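Local coordinates for L protein (CAS virus, PDB 5MV0), which probably serves, through this N-terminal domain, as the cap-snatching endonuclease of the reptarenavirus RNA polymerase, cutting capped host RNA to prime viral transcription, at residues N12-I17 against S28-D33; P34-M39 against S176-E181; I48-C53 against L102-R107; P80-I85 against S125-H130; E155-E160 against S201-T206. All coordinates share one frame; numbering follows the deposited sequence. Where two conformers were deposited one is given.

Interaction 1: residues N12-I17 against S28-D33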
# COMPACT_ATOMS: atom_id res chain seq x y z
N ASN B 12 5.35 6.28 9.31
CA ASN B 12 4.98 6.91 8.05
C ASN B 12 5.76 6.32 6.87
O ASN B 12 5.18 6.06 5.80
CB ASN B 12 5.20 8.41 8.17
CG ASN B 12 4.85 9.16 6.90
OD1 ASN B 12 5.72 9.43 6.08
ND2 ASN B 12 3.58 9.49 6.74
N VAL B 13 7.07 6.08 7.04
CA VAL B 13 7.86 5.41 6.00
C VAL B 13 7.25 4.06 5.65
O VAL B 13 7.04 3.73 4.47
CB VAL B 13 9.33 5.26 6.45
CG1 VAL B 13 10.10 4.32 5.49
CG2 VAL B 13 10.02 6.62 6.58
N ILE B 14 6.96 3.24 6.66
CA ILE B 14 6.41 1.91 6.38
C ILE B 14 5.05 2.02 5.70
O ILE B 14 4.76 1.31 4.72
CB ILE B 14 6.33 1.09 7.69
CG1 ILE B 14 7.74 0.80 8.23
CG2 ILE B 14 5.56 -0.17 7.47
CD1 ILE B 14 7.73 0.03 9.56
N LEU B 15 4.21 2.93 6.18
CA LEU B 15 2.90 3.12 5.56
C LEU B 15 3.04 3.51 4.10
O LEU B 15 2.28 3.02 3.24
CB LEU B 15 2.10 4.19 6.32
CG LEU B 15 1.50 3.76 7.67
CD1 LEU B 15 1.05 4.96 8.50
CD2 LEU B 15 0.34 2.81 7.47
N GLU B 16 3.99 4.39 3.79
CA GLU B 16 4.16 4.82 2.40
C GLU B 16 4.65 3.67 1.53
O GLU B 16 4.18 3.48 0.40
CB GLU B 16 5.12 6.01 2.30
CG GLU B 16 5.22 6.54 0.87
CD GLU B 16 6.03 7.82 0.73
OE1 GLU B 16 5.86 8.52 -0.30
OE2 GLU B 16 6.84 8.12 1.62
N ILE B 17 5.63 2.91 2.03
CA ILE B 17 6.14 1.76 1.28
C ILE B 17 5.04 0.75 0.98
O ILE B 17 4.95 0.22 -0.13
CB ILE B 17 7.30 1.09 2.05
CG1 ILE B 17 8.52 2.02 2.06
CG2 ILE B 17 7.63 -0.26 1.42
CD1 ILE B 17 9.66 1.48 2.94
N SER B 28 3.97 -7.62 6.56
CA SER B 28 4.52 -6.55 7.37
C SER B 28 3.55 -6.19 8.48
O SER B 28 2.50 -6.82 8.67
CB SER B 28 4.87 -5.33 6.51
OG SER B 28 5.89 -4.57 7.14
N SER B 29 3.92 -5.17 9.24
CA SER B 29 3.15 -4.78 10.41
C SER B 29 3.56 -3.38 10.81
O SER B 29 4.70 -2.96 10.61
CB SER B 29 3.37 -5.74 11.59
OG SER B 29 4.75 -5.86 11.91
N ILE B 30 2.61 -2.68 11.40
CA ILE B 30 2.82 -1.32 11.85
C ILE B 30 2.29 -1.25 13.28
O ILE B 30 1.09 -1.43 13.51
CB ILE B 30 2.15 -0.29 10.93
CG1 ILE B 30 2.45 1.11 11.41
CG2 ILE B 30 0.67 -0.54 10.76
CD1 ILE B 30 3.72 1.55 10.85
N VAL B 31 3.18 -1.04 14.25
CA VAL B 31 2.82 -0.99 15.65
C VAL B 31 3.43 0.26 16.27
O VAL B 31 4.29 0.91 15.67
CB VAL B 31 3.26 -2.26 16.41
CG1 VAL B 31 2.59 -3.47 15.81
CG2 VAL B 31 4.80 -2.42 16.36
N ASP B 32 2.97 0.60 17.48
CA ASP B 32 3.49 1.77 18.18
C ASP B 32 4.74 1.47 19.00
O ASP B 32 5.47 2.40 19.35
CB ASP B 32 2.42 2.37 19.09
CG ASP B 32 1.28 3.04 18.32
OD1 ASP B 32 1.55 3.72 17.31
OD2 ASP B 32 0.11 2.87 18.72
N ASP B 33 5.01 0.22 19.32
CA ASP B 33 6.20 -0.13 20.09
C ASP B 33 7.46 0.15 19.27
O ASP B 33 7.62 -0.40 18.17
CB ASP B 33 6.12 -1.59 20.51
CG ASP B 33 7.30 -2.01 21.38
OD1 ASP B 33 7.07 -2.35 22.56
OD2 ASP B 33 8.44 -2.05 20.89
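The backbone carbonyl oxygen of Ser29 accepts a hydrogen bond from the hydroxyl of Ser40 on helix 34-57, and a methyl of Ile14 lies beside it, with CG2 of Ile14 4.3 Å from O of Ser29. The same CG2 is 4.4 Å from OG of Ser28, whose polar end has a weak hydrogen bond with Arg43. Serine suits position 28 because its small side chain, which points at helix 4-20, lets the loop come close; Ser29 takes part through its backbone. The Ile14 side chain leaves the helix toward the loop, and its CG2 branch stands anti to the backbone N, which puts that methyl beside the two serines.

Ile30 makes the main apolar contact. Its CG1 is anti to the backbone N (chi1 -178°), and the next torsion, chi2 86°, bends CD1 out of the extended line. That methyl comes to 4.1 Å from CB of Ile14, and CG of Leu15 lies 4.5 Å from the same CD1. Ile30 therefore meets two successive helix residues with one methyl, while the CA atoms of Ile14 and Ile30 stay 7.3 Å apart. Leu37 of helix 34-57 packs on both Ile14 and Ile30, and Leu15 packs on Leu15 of the second subunit.

Between helix and loop there are van der Waals contacts, with no polar bond between the two segments. The contact thus rests on undirected apolar packing, while the polar atoms Ser29 O and, more weakly, Ser28 OG have their partners on helix 34-57.

Interaction 2: residues P34-M39 against S176-E181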
# COMPACT_ATOMS: atom_id res chain seq x y z
N PRO B 34 8.37 1.01 19.74
CA PRO B 34 9.56 1.35 18.95
C PRO B 34 10.41 0.16 18.55
O PRO B 34 10.86 0.09 17.40
CB PRO B 34 10.33 2.31 19.87
CG PRO B 34 9.28 2.91 20.74
CD PRO B 34 8.28 1.81 20.98
N TYR B 35 10.67 -0.78 19.47
CA TYR B 35 11.56 -1.88 19.13
C TYR B 35 10.88 -2.85 18.17
O TYR B 35 11.52 -3.35 17.24
CB TYR B 35 12.02 -2.63 20.38
CG TYR B 35 13.01 -1.85 21.22
CD1 TYR B 35 13.40 -2.32 22.47
CD2 TYR B 35 13.55 -0.65 20.76
CE1 TYR B 35 14.30 -1.62 23.24
CE2 TYR B 35 14.45 0.06 21.53
CZ TYR B 35 14.82 -0.43 22.77
OH TYR B 35 15.72 0.27 23.54
N LYS B 36 9.60 -3.12 18.41
CA LYS B 36 8.86 -3.98 17.50
C LYS B 36 8.76 -3.34 16.12
O LYS B 36 8.87 -4.03 15.10
CB LYS B 36 7.47 -4.24 18.08
CG LYS B 36 6.79 -5.46 17.54
CD LYS B 36 5.63 -5.84 18.45
CE LYS B 36 4.90 -7.05 17.93
NZ LYS B 36 3.84 -7.43 18.89
N LEU B 37 8.54 -2.03 16.08
CA LEU B 37 8.49 -1.33 14.80
C LEU B 37 9.84 -1.37 14.10
O LEU B 37 9.91 -1.57 12.88
CB LEU B 37 8.05 0.12 15.02
CG LEU B 37 7.89 0.95 13.74
CD1 LEU B 37 6.68 0.47 12.95
CD2 LEU B 37 7.76 2.41 14.08
N ALA B 38 10.92 -1.17 14.86
CA ALA B 38 12.25 -1.21 14.24
C ALA B 38 12.51 -2.57 13.62
O ALA B 38 13.07 -2.65 12.51
CB ALA B 38 13.34 -0.87 15.27
N MET B 39 12.12 -3.66 14.30
CA MET B 39 12.39 -4.98 13.73
C MET B 39 11.52 -5.24 12.51
O MET B 39 11.96 -5.88 11.55
CB MET B 39 12.20 -6.07 14.80
CG MET B 39 13.21 -6.01 15.98
SD MET B 39 14.93 -5.55 15.56
CE MET B 39 15.45 -6.96 14.57
N SER B 176 19.17 -5.06 22.60
CA SER B 176 19.89 -6.31 22.38
C SER B 176 19.01 -7.54 22.53
O SER B 176 19.34 -8.60 21.98
CB SER B 176 21.08 -6.45 23.36
OG SER B 176 21.96 -5.35 23.27
N GLN B 177 17.92 -7.45 23.28
CA GLN B 177 16.99 -8.57 23.38
C GLN B 177 16.17 -8.76 22.11
O GLN B 177 15.52 -9.80 21.96
CB GLN B 177 16.05 -8.36 24.56
CG GLN B 177 16.77 -8.33 25.89
CD GLN B 177 15.87 -7.85 27.00
OE1 GLN B 177 16.20 -6.90 27.71
NE2 GLN B 177 14.75 -8.51 27.17
N TRP B 178 16.18 -7.78 21.22
CA TRP B 178 15.42 -7.82 19.98
C TRP B 178 16.27 -8.10 18.75
O TRP B 178 15.74 -8.60 17.75
CB TRP B 178 14.71 -6.48 19.75
CG TRP B 178 13.61 -6.21 20.73
CD1 TRP B 178 13.74 -5.76 22.01
CD2 TRP B 178 12.21 -6.36 20.50
NE1 TRP B 178 12.50 -5.63 22.59
CE2 TRP B 178 11.54 -5.99 21.69
CE3 TRP B 178 11.45 -6.78 19.41
CZ2 TRP B 178 10.16 -6.02 21.81
CZ3 TRP B 178 10.07 -6.80 19.52
CH2 TRP B 178 9.44 -6.42 20.72
N ILE B 179 17.57 -7.81 18.79
CA ILE B 179 18.42 -7.94 17.60
C ILE B 179 19.79 -8.43 18.03
O ILE B 179 20.32 -8.01 19.07
CB ILE B 179 18.48 -6.60 16.83
CG1 ILE B 179 19.22 -6.77 15.49
CG2 ILE B 179 19.10 -5.48 17.71
CD1 ILE B 179 19.13 -5.52 14.58
N SER B 180 20.35 -9.36 17.26
CA SER B 180 21.64 -9.95 17.58
C SER B 180 22.77 -8.96 17.31
O SER B 180 22.63 -7.98 16.57
CB SER B 180 21.86 -11.24 16.79
OG SER B 180 22.04 -10.97 15.40
N GLU B 181 23.92 -9.24 17.94
CA GLU B 181 25.11 -8.43 17.70
C GLU B 181 25.49 -8.43 16.22
O GLU B 181 25.85 -7.38 15.67
CB GLU B 181 26.27 -8.95 18.55
CG GLU B 181 26.08 -8.76 20.06
CD GLU B 181 25.27 -9.87 20.73
OE1 GLU B 181 24.72 -10.77 20.04
OE2 GLU B 181 25.18 -9.83 21.98
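Tyr35 and Trp178 form the tight part of this contact. CB of Tyr35 sits over the five-membered ring of Trp178, 3.6 Å from its centroid and 8° off the ring normal, a CH-pi contact almost directly above the ring. Beyond CB, the phenol turns its edge to the indole face in an offset edge-to-face pair, with planes at 68° and centroids 5.0 Å apart. The closest atoms are CD1 of Tyr35 and NE1 of Trp178, 3.4 Å from each other. Tryptophan suits the place because its broad face spans more than one helix residue: backbone N of Lys36 lies over the same face, nearer the rim, and CB of Lys36 is 3.9 Å from CZ3 of Trp178.

Two helix starts lie at this junction. Asp33 caps helix 34-57 through the backbone N of Lys36, and Ser180 caps helix 181-192 through the backbone N of Glu183, so the contact ties the first turn of one helix to the connection leading from helix 155-170 into the other.

Met39 lies one turn further along. Its unbranched chain can bend, here at chi2 and chi3, to follow the backbone of Trp178 and the side chain of Ile179, with CE 3.8 Å from CB of Ile179 and 3.6 Å from the carbonyl O of Trp178. CG of Met39 meets CE3 of Trp178 at 3.9 Å.

Toward Lys36 the contact between the two segments thins out. Past CB and CG the extended Lys36 leads away from the indole, and its NZ reaches the carbonyl oxygens of Tyr25 and Ser28 of the fourth subunit and makes a cation-pi contact with Tyr25 there. Trp178 packs on that same Tyr25.

Interaction 3: residues I48-C53 against L102-R107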
# COMPACT_ATOMS: atom_id res chain seq x y z
N ILE B 48 11.55 -6.52 0.77
CA ILE B 48 11.56 -5.75 -0.48
C ILE B 48 12.63 -6.29 -1.43
O ILE B 48 12.39 -6.48 -2.64
CB ILE B 48 11.77 -4.25 -0.16
CG1 ILE B 48 10.57 -3.70 0.64
CG2 ILE B 48 12.01 -3.45 -1.44
CD1 ILE B 48 10.78 -2.30 1.22
N HIS B 49 13.83 -6.53 -0.91
CA HIS B 49 14.89 -7.13 -1.71
C HIS B 49 14.45 -8.46 -2.32
O HIS B 49 14.63 -8.69 -3.53
CB HIS B 49 16.13 -7.33 -0.84
CG HIS B 49 17.30 -7.91 -1.56
ND1 HIS B 49 17.88 -7.29 -2.65
CD2 HIS B 49 18.03 -9.02 -1.32
CE1 HIS B 49 18.91 -8.01 -3.06
NE2 HIS B 49 19.03 -9.06 -2.27
N GLU B 50 13.89 -9.36 -1.50
CA GLU B 50 13.40 -10.65 -2.00
C GLU B 50 12.37 -10.46 -3.09
O GLU B 50 12.41 -11.13 -4.13
CB GLU B 50 12.76 -11.48 -0.89
CG GLU B 50 13.65 -11.98 0.22
CD GLU B 50 12.81 -12.49 1.40
OE1 GLU B 50 11.56 -12.59 1.26
OE2 GLU B 50 13.39 -12.77 2.46
N LEU B 51 11.40 -9.58 -2.85
CA LEU B 51 10.34 -9.33 -3.83
C LEU B 51 10.91 -8.90 -5.17
O LEU B 51 10.52 -9.42 -6.23
CB LEU B 51 9.37 -8.27 -3.31
CG LEU B 51 8.24 -7.90 -4.28
CD1 LEU B 51 7.52 -9.18 -4.71
CD2 LEU B 51 7.28 -6.92 -3.63
N ASN B 52 11.81 -7.93 -5.16
CA ASN B 52 12.29 -7.40 -6.43
C ASN B 52 13.24 -8.36 -7.13
O ASN B 52 13.27 -8.40 -8.37
CB ASN B 52 12.91 -6.03 -6.18
CG ASN B 52 11.84 -4.99 -5.86
OD1 ASN B 52 10.78 -4.99 -6.48
ND2 ASN B 52 12.10 -4.15 -4.87
N CYS B 53 14.00 -9.17 -6.38
CA CYS B 53 14.76 -10.24 -7.02
C CYS B 53 13.82 -11.22 -7.71
O CYS B 53 14.08 -11.64 -8.84
CB CYS B 53 15.65 -10.96 -5.99
SG CYS B 53 17.05 -9.99 -5.40
N LEU B 102 15.25 -19.41 -5.40
CA LEU B 102 16.00 -18.19 -5.16
C LEU B 102 16.31 -18.06 -3.68
O LEU B 102 15.43 -18.28 -2.83
CB LEU B 102 15.22 -16.96 -5.65
CG LEU B 102 15.72 -15.63 -5.09
CD1 LEU B 102 17.05 -15.25 -5.73
CD2 LEU B 102 14.67 -14.54 -5.27
N GLU B 103 17.55 -17.70 -3.37
CA GLU B 103 17.96 -17.26 -2.03
C GLU B 103 18.53 -15.86 -2.19
O GLU B 103 19.56 -15.67 -2.85
CB GLU B 103 18.98 -18.20 -1.41
CG GLU B 103 18.48 -19.62 -1.15
CD GLU B 103 17.47 -19.70 -0.01
OE1 GLU B 103 17.30 -18.68 0.71
OE2 GLU B 103 16.85 -20.76 0.16
N ALA B 104 17.86 -14.87 -1.60
CA ALA B 104 18.25 -13.47 -1.76
C ALA B 104 18.60 -12.87 -0.41
O ALA B 104 17.93 -13.14 0.59
CB ALA B 104 17.14 -12.65 -2.42
N SER B 105 19.63 -12.04 -0.39
CA SER B 105 20.03 -11.39 0.85
C SER B 105 20.79 -10.12 0.51
O SER B 105 21.24 -9.92 -0.63
CB SER B 105 20.91 -12.31 1.70
OG SER B 105 22.14 -12.53 1.02
N THR B 106 20.95 -9.27 1.52
CA THR B 106 21.85 -8.13 1.43
C THR B 106 22.94 -8.29 2.48
O THR B 106 22.68 -8.73 3.60
CB THR B 106 21.11 -6.78 1.64
OG1 THR B 106 20.56 -6.72 2.97
CG2 THR B 106 20.00 -6.62 0.61
N ARG B 107 24.16 -7.95 2.08
CA ARG B 107 25.32 -7.91 2.96
C ARG B 107 26.21 -6.81 2.42
O ARG B 107 26.47 -6.79 1.21
CB ARG B 107 26.09 -9.25 2.99
CG ARG B 107 25.38 -10.45 3.63
CD ARG B 107 25.14 -10.22 5.12
NE ARG B 107 24.66 -11.42 5.81
CZ ARG B 107 23.40 -11.84 5.79
NH1 ARG B 107 22.49 -11.16 5.11
NH2 ARG B 107 23.05 -12.94 6.45
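The His49 ring is sandwiched between CG2 of Thr106 on the strand, over the centre of one face and 3.7 Å from the centroid, and SG of Cys53 of its own helix, toward the rim of the opposite face. A chi1 of -178° sets CG anti to the backbone N; the imidazole lies against strand 98-106, where NE2 gives a weak hydrogen bond to O of Ser105, 2.9 Å long but bent to 117°. The other nitrogen, ND1, accepts from the backbone N of Arg149; histidine can thus donate and accept at once.

CB of Ala104 is 3.9 Å from CD2 of His49 and 4.0 Å from SG of Cys53, and so small a side chain lets the CA atoms of Glu50 and Ala104 come within 5.6 Å. Leu102 fills the far end, its CD2 3.8 Å from CB of Cys53.

The axes of helix segment 48-53 and strand segment 102-106 approach to 7.7 Å, their N-to-C directions 136° apart. A helix on a mixed sheet, followed by three strands, helix 110-122 and a last strand, with helices 68-73 and 127-133 as additions, is consistent with the alpha-beta-beta-beta-alpha-beta core of PD-(D/E)XK nucleases.

Interaction 4: residues P80-I85 against S125-H130. With PO4 (phosphate ion), chain F.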
# COMPACT_ATOMS: atom_id res chain seq x y z
N PRO B 80 11.76 -38.66 -2.30
CA PRO B 80 12.21 -38.82 -0.92
C PRO B 80 12.12 -37.50 -0.17
O PRO B 80 12.07 -36.42 -0.75
CB PRO B 80 13.67 -39.26 -1.07
CG PRO B 80 14.10 -38.60 -2.34
CD PRO B 80 12.89 -38.69 -3.24
N THR B 81 12.08 -37.61 1.16
CA THR B 81 12.04 -36.45 2.03
C THR B 81 13.39 -35.74 1.98
O THR B 81 14.43 -36.33 2.30
CB THR B 81 11.71 -36.87 3.46
OG1 THR B 81 10.39 -37.42 3.50
CG2 THR B 81 11.79 -35.68 4.44
N PHE B 82 13.39 -34.48 1.55
CA PHE B 82 14.61 -33.69 1.55
C PHE B 82 14.73 -32.91 2.85
O PHE B 82 13.82 -32.87 3.68
CB PHE B 82 14.64 -32.73 0.36
CG PHE B 82 14.69 -33.42 -0.97
CD1 PHE B 82 15.85 -34.06 -1.38
CD2 PHE B 82 13.59 -33.44 -1.80
CE1 PHE B 82 15.90 -34.71 -2.61
CE2 PHE B 82 13.63 -34.09 -3.02
CZ PHE B 82 14.79 -34.72 -3.42
N GLN B 83 15.89 -32.28 3.03
CA GLN B 83 16.07 -31.38 4.15
C GLN B 83 15.02 -30.27 4.08
O GLN B 83 14.49 -29.94 3.02
CB GLN B 83 17.47 -30.79 4.14
CG GLN B 83 17.84 -30.08 2.84
CD GLN B 83 18.50 -31.01 1.82
OE1 GLN B 83 18.07 -32.15 1.62
NE2 GLN B 83 19.56 -30.53 1.18
N HIS B 84 14.70 -29.72 5.24
CA HIS B 84 13.74 -28.62 5.31
C HIS B 84 14.42 -27.34 4.88
O HIS B 84 15.41 -26.91 5.49
CB HIS B 84 13.16 -28.48 6.71
CG HIS B 84 12.29 -27.27 6.85
ND1 HIS B 84 11.04 -27.19 6.26
CD2 HIS B 84 12.51 -26.07 7.44
CE1 HIS B 84 10.52 -26.00 6.52
NE2 HIS B 84 11.39 -25.31 7.23
N ILE B 85 13.90 -26.73 3.81
CA ILE B 85 14.36 -25.46 3.27
C ILE B 85 13.12 -24.66 2.92
O ILE B 85 12.15 -25.21 2.39
CB ILE B 85 15.25 -25.65 2.02
CG1 ILE B 85 16.53 -26.44 2.35
CG2 ILE B 85 15.61 -24.31 1.40
CD1 ILE B 85 17.30 -26.85 1.10
N SER B 125 22.44 -29.23 -0.60
CA SER B 125 23.27 -30.38 -0.93
C SER B 125 22.43 -31.61 -1.28
O SER B 125 21.54 -32.01 -0.52
CB SER B 125 24.21 -30.71 0.23
OG SER B 125 25.15 -29.67 0.43
N GLY B 126 22.72 -32.19 -2.45
CA GLY B 126 22.09 -33.42 -2.88
C GLY B 126 20.81 -33.25 -3.68
O GLY B 126 20.46 -34.15 -4.45
N VAL B 127 20.13 -32.11 -3.55
CA VAL B 127 18.81 -31.95 -4.16
C VAL B 127 18.90 -31.97 -5.68
O VAL B 127 18.11 -32.64 -6.36
CB VAL B 127 18.15 -30.65 -3.65
CG1 VAL B 127 16.83 -30.41 -4.37
CG2 VAL B 127 17.96 -30.72 -2.15
N GLU B 128 19.86 -31.23 -6.24
CA GLU B 128 19.94 -31.14 -7.69
C GLU B 128 20.16 -32.52 -8.31
O GLU B 128 19.52 -32.87 -9.31
CB GLU B 128 21.07 -30.19 -8.11
CG GLU B 128 21.05 -29.89 -9.61
CD GLU B 128 22.23 -29.03 -10.08
OE1 GLU B 128 23.22 -28.89 -9.33
OE2 GLU B 128 22.17 -28.50 -11.21
N ASP B 129 21.04 -33.33 -7.71
CA ASP B 129 21.29 -34.67 -8.21
C ASP B 129 20.01 -35.49 -8.28
O ASP B 129 19.76 -36.19 -9.27
CB ASP B 129 22.31 -35.39 -7.34
CG ASP B 129 23.72 -34.85 -7.53
OD1 ASP B 129 23.98 -34.26 -8.60
OD2 ASP B 129 24.55 -35.02 -6.62
N HIS B 130 19.17 -35.41 -7.24
CA HIS B 130 17.94 -36.18 -7.24
C HIS B 130 17.01 -35.74 -8.36
O HIS B 130 16.36 -36.57 -9.00
CB HIS B 130 17.24 -36.08 -5.89
CG HIS B 130 17.80 -37.00 -4.85
ND1 HIS B 130 18.91 -36.68 -4.09
CD2 HIS B 130 17.42 -38.23 -4.45
CE1 HIS B 130 19.18 -37.68 -3.28
NE2 HIS B 130 18.29 -38.63 -3.47
P PO4 F . 9.13 -30.05 5.17
O1 PO4 F . 9.27 -30.31 6.64
O2 PO4 F . 10.40 -29.42 4.64
O3 PO4 F . 7.93 -29.19 4.86
O4 PO4 F . 8.91 -31.37 4.47
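Phe82 and His130 meet edge to face: the phenyl edge is directed at the imidazole face, with planes at 82° and centroids 5.4 Å apart. CE1 of Phe82 reaches 3.7 Å from CG of His130. The imidazole is kept in this attitude by its own helix, since ND1 of His130 donates a nearly straight bond (175°) to O of Gly126, 3.0 Å away and close to the ring plane. Pro80 adds a looser touch, CG of Pro80 being 4.0 Å from CD2 of His130.

Val127 lies at the helix start between two partners, its CG2 4.0 Å from CD1 of Phe82 and 3.7 Å from NE2 of Gln83; a branched aliphatic residue can meet both ring and amide. Gln83 folds back, with CG between the backbone N and carbonyl carbon (chi1 55°), and NE2 donates to O of Ser125 at 3.0 Å, nearly in the amide plane. Facing elsewhere, His84 ND1 donates at 2.8 Å to O2 of a phosphate ion, probably from the crystallisation liquor, also bound by Ser67 and Asn69 of the same chain and by Ser119 of the fourth subunit.

NE2 of Gln83 also bonds to O of Lys123, so the single amide of Gln83 satisfies two carbonyls in the turn between helices 110-122 and 127-133.

Interaction 5: residues E155-E160 against S201-T206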
# COMPACT_ATOMS: atom_id res chain seq x y z
N GLU B 155 14.51 4.67 -3.35
CA GLU B 155 15.64 4.25 -2.53
C GLU B 155 15.71 5.02 -1.22
O GLU B 155 16.19 4.48 -0.21
CB GLU B 155 16.96 4.43 -3.29
CG GLU B 155 18.11 3.73 -2.56
CD GLU B 155 19.47 3.91 -3.21
OE1 GLU B 155 19.57 4.57 -4.26
OE2 GLU B 155 20.45 3.37 -2.64
N ARG B 156 15.23 6.26 -1.20
CA ARG B 156 15.27 7.03 0.05
C ARG B 156 14.45 6.34 1.14
O ARG B 156 14.82 6.40 2.32
CB ARG B 156 14.76 8.44 -0.20
CG ARG B 156 14.87 9.36 1.00
CD ARG B 156 16.30 9.39 1.52
NE ARG B 156 16.43 10.21 2.72
CZ ARG B 156 16.84 11.47 2.73
NH1 ARG B 156 17.15 12.09 1.60
NH2 ARG B 156 16.93 12.12 3.89
N LEU B 157 13.35 5.69 0.77
CA LEU B 157 12.53 5.03 1.78
C LEU B 157 13.21 3.77 2.31
O LEU B 157 13.13 3.48 3.51
CB LEU B 157 11.15 4.72 1.22
CG LEU B 157 10.29 5.93 0.84
CD1 LEU B 157 8.91 5.50 0.32
CD2 LEU B 157 10.14 6.88 2.04
N LEU B 158 13.88 3.00 1.44
CA LEU B 158 14.70 1.88 1.92
C LEU B 158 15.77 2.37 2.87
O LEU B 158 16.08 1.70 3.87
CB LEU B 158 15.37 1.16 0.75
CG LEU B 158 14.68 -0.01 0.05
CD1 LEU B 158 14.45 -1.20 1.00
CD2 LEU B 158 13.38 0.45 -0.56
N PHE B 159 16.39 3.51 2.55
CA PHE B 159 17.38 4.10 3.43
C PHE B 159 16.77 4.45 4.78
O PHE B 159 17.36 4.18 5.83
CB PHE B 159 17.99 5.36 2.80
CG PHE B 159 18.76 6.18 3.79
CD1 PHE B 159 20.03 5.77 4.20
CD2 PHE B 159 18.21 7.32 4.36
CE1 PHE B 159 20.74 6.50 5.15
CE2 PHE B 159 18.91 8.05 5.31
CZ PHE B 159 20.18 7.66 5.70
N GLU B 160 15.59 5.09 4.78
CA GLU B 160 14.98 5.52 6.04
C GLU B 160 14.60 4.33 6.92
O GLU B 160 14.64 4.45 8.15
CB GLU B 160 13.75 6.39 5.77
CG GLU B 160 14.08 7.72 5.14
CD GLU B 160 14.92 8.61 6.05
OE1 GLU B 160 14.77 8.52 7.28
OE2 GLU B 160 15.74 9.39 5.53
N SER B 201 20.71 14.54 5.79
CA SER B 201 19.64 15.44 5.41
C SER B 201 18.37 15.14 6.22
O SER B 201 18.12 14.01 6.63
CB SER B 201 19.33 15.32 3.92
OG SER B 201 18.86 14.01 3.65
N GLU B 202 17.57 16.18 6.43
CA GLU B 202 16.31 15.99 7.13
C GLU B 202 15.34 15.22 6.23
O GLU B 202 15.32 15.41 5.01
CB GLU B 202 15.70 17.34 7.53
CG GLU B 202 14.17 17.35 7.53
CD GLU B 202 13.57 18.40 8.46
OE1 GLU B 202 14.33 19.05 9.20
OE2 GLU B 202 12.32 18.56 8.45
N PHE B 203 14.58 14.32 6.84
CA PHE B 203 13.53 13.59 6.14
C PHE B 203 12.22 13.82 6.87
O PHE B 203 12.16 13.66 8.10
CB PHE B 203 13.84 12.09 6.05
CG PHE B 203 12.75 11.29 5.38
CD1 PHE B 203 12.64 11.26 4.00
CD2 PHE B 203 11.83 10.59 6.14
CE1 PHE B 203 11.62 10.54 3.37
CE2 PHE B 203 10.81 9.87 5.53
CZ PHE B 203 10.71 9.84 4.14
N SER B 204 11.18 14.19 6.14
CA SER B 204 9.93 14.54 6.79
C SER B 204 8.78 13.60 6.44
O SER B 204 7.69 13.77 7.00
CB SER B 204 9.55 15.99 6.44
OG SER B 204 9.30 16.12 5.05
N GLY B 205 8.98 12.61 5.57
CA GLY B 205 7.88 11.69 5.28
C GLY B 205 6.76 12.36 4.50
O GLY B 205 6.93 13.43 3.91
N THR B 206 5.58 11.73 4.51
CA THR B 206 4.47 12.28 3.74
C THR B 206 3.66 13.28 4.56
O THR B 206 3.57 13.18 5.79
CB THR B 206 3.52 11.20 3.20
OG1 THR B 206 2.75 10.63 4.27
CG2 THR B 206 4.29 10.10 2.45
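Ser201 OG takes a 2.7 Å hydrogen bond from NH2 of Arg156, tilted 27° out of the guanidinium plane, and a weaker one from NH1. At the neighbouring NE/NH2 edge the guanidinium is held by Glu160: NE of Arg156 lies 3.0 Å from OE2, a salt bridge whose N-H...O hydrogen bond is nearly straight (166°) and uses that oxygen's anti lone pair. Arginine, with donors along its edge, can serve both partners at once, and serine, just past the end of helix 196-200, offers a compact acceptor.

The charged pair forms an i to i+4 salt bridge on helix 155-170, against which lies the C-terminal loop 201-206.

Phe203 brings the apolar part. CG of Glu160 sits over the centre of its ring, 3.7 Å from the centroid, and the carboxylate lies 9° off parallel to the ring. OE2 comes to 3.3 Å from CB of Phe203. The chain of Glu160 is bent at chi2, which carries its CD back over the ring. On the opposite face N of Gly205 lies near the rim. At the far end CD2 of Leu157 touches CZ of Phe203 at 3.7 Å, and Val13 of helix 4-20 also packs on that ring.

From the N terminus, interaction 1 closes a short loop of ten residues between helix 4-20 and the approach to helix 34-57. That helix opens interaction 2, which spans 136 residues to the connection before helix 181-192. Interactions 3 and 4 nest inside this long span and cross each other: 3 lays helix 34-57 on strand 98-106, and 4 joins the loop before strand 89-93 to helix 127-133 at the side of the domain remote from interactions 1 and 5. Interaction 5 crosses interaction 2, bringing the C-terminal loop to helix 155-170. Interactions 1 and 5 also touch, through Asn12 and Thr206, whereas 4 and 5 lie on opposite sides of the chain's centre, their centres about 42 Å apart.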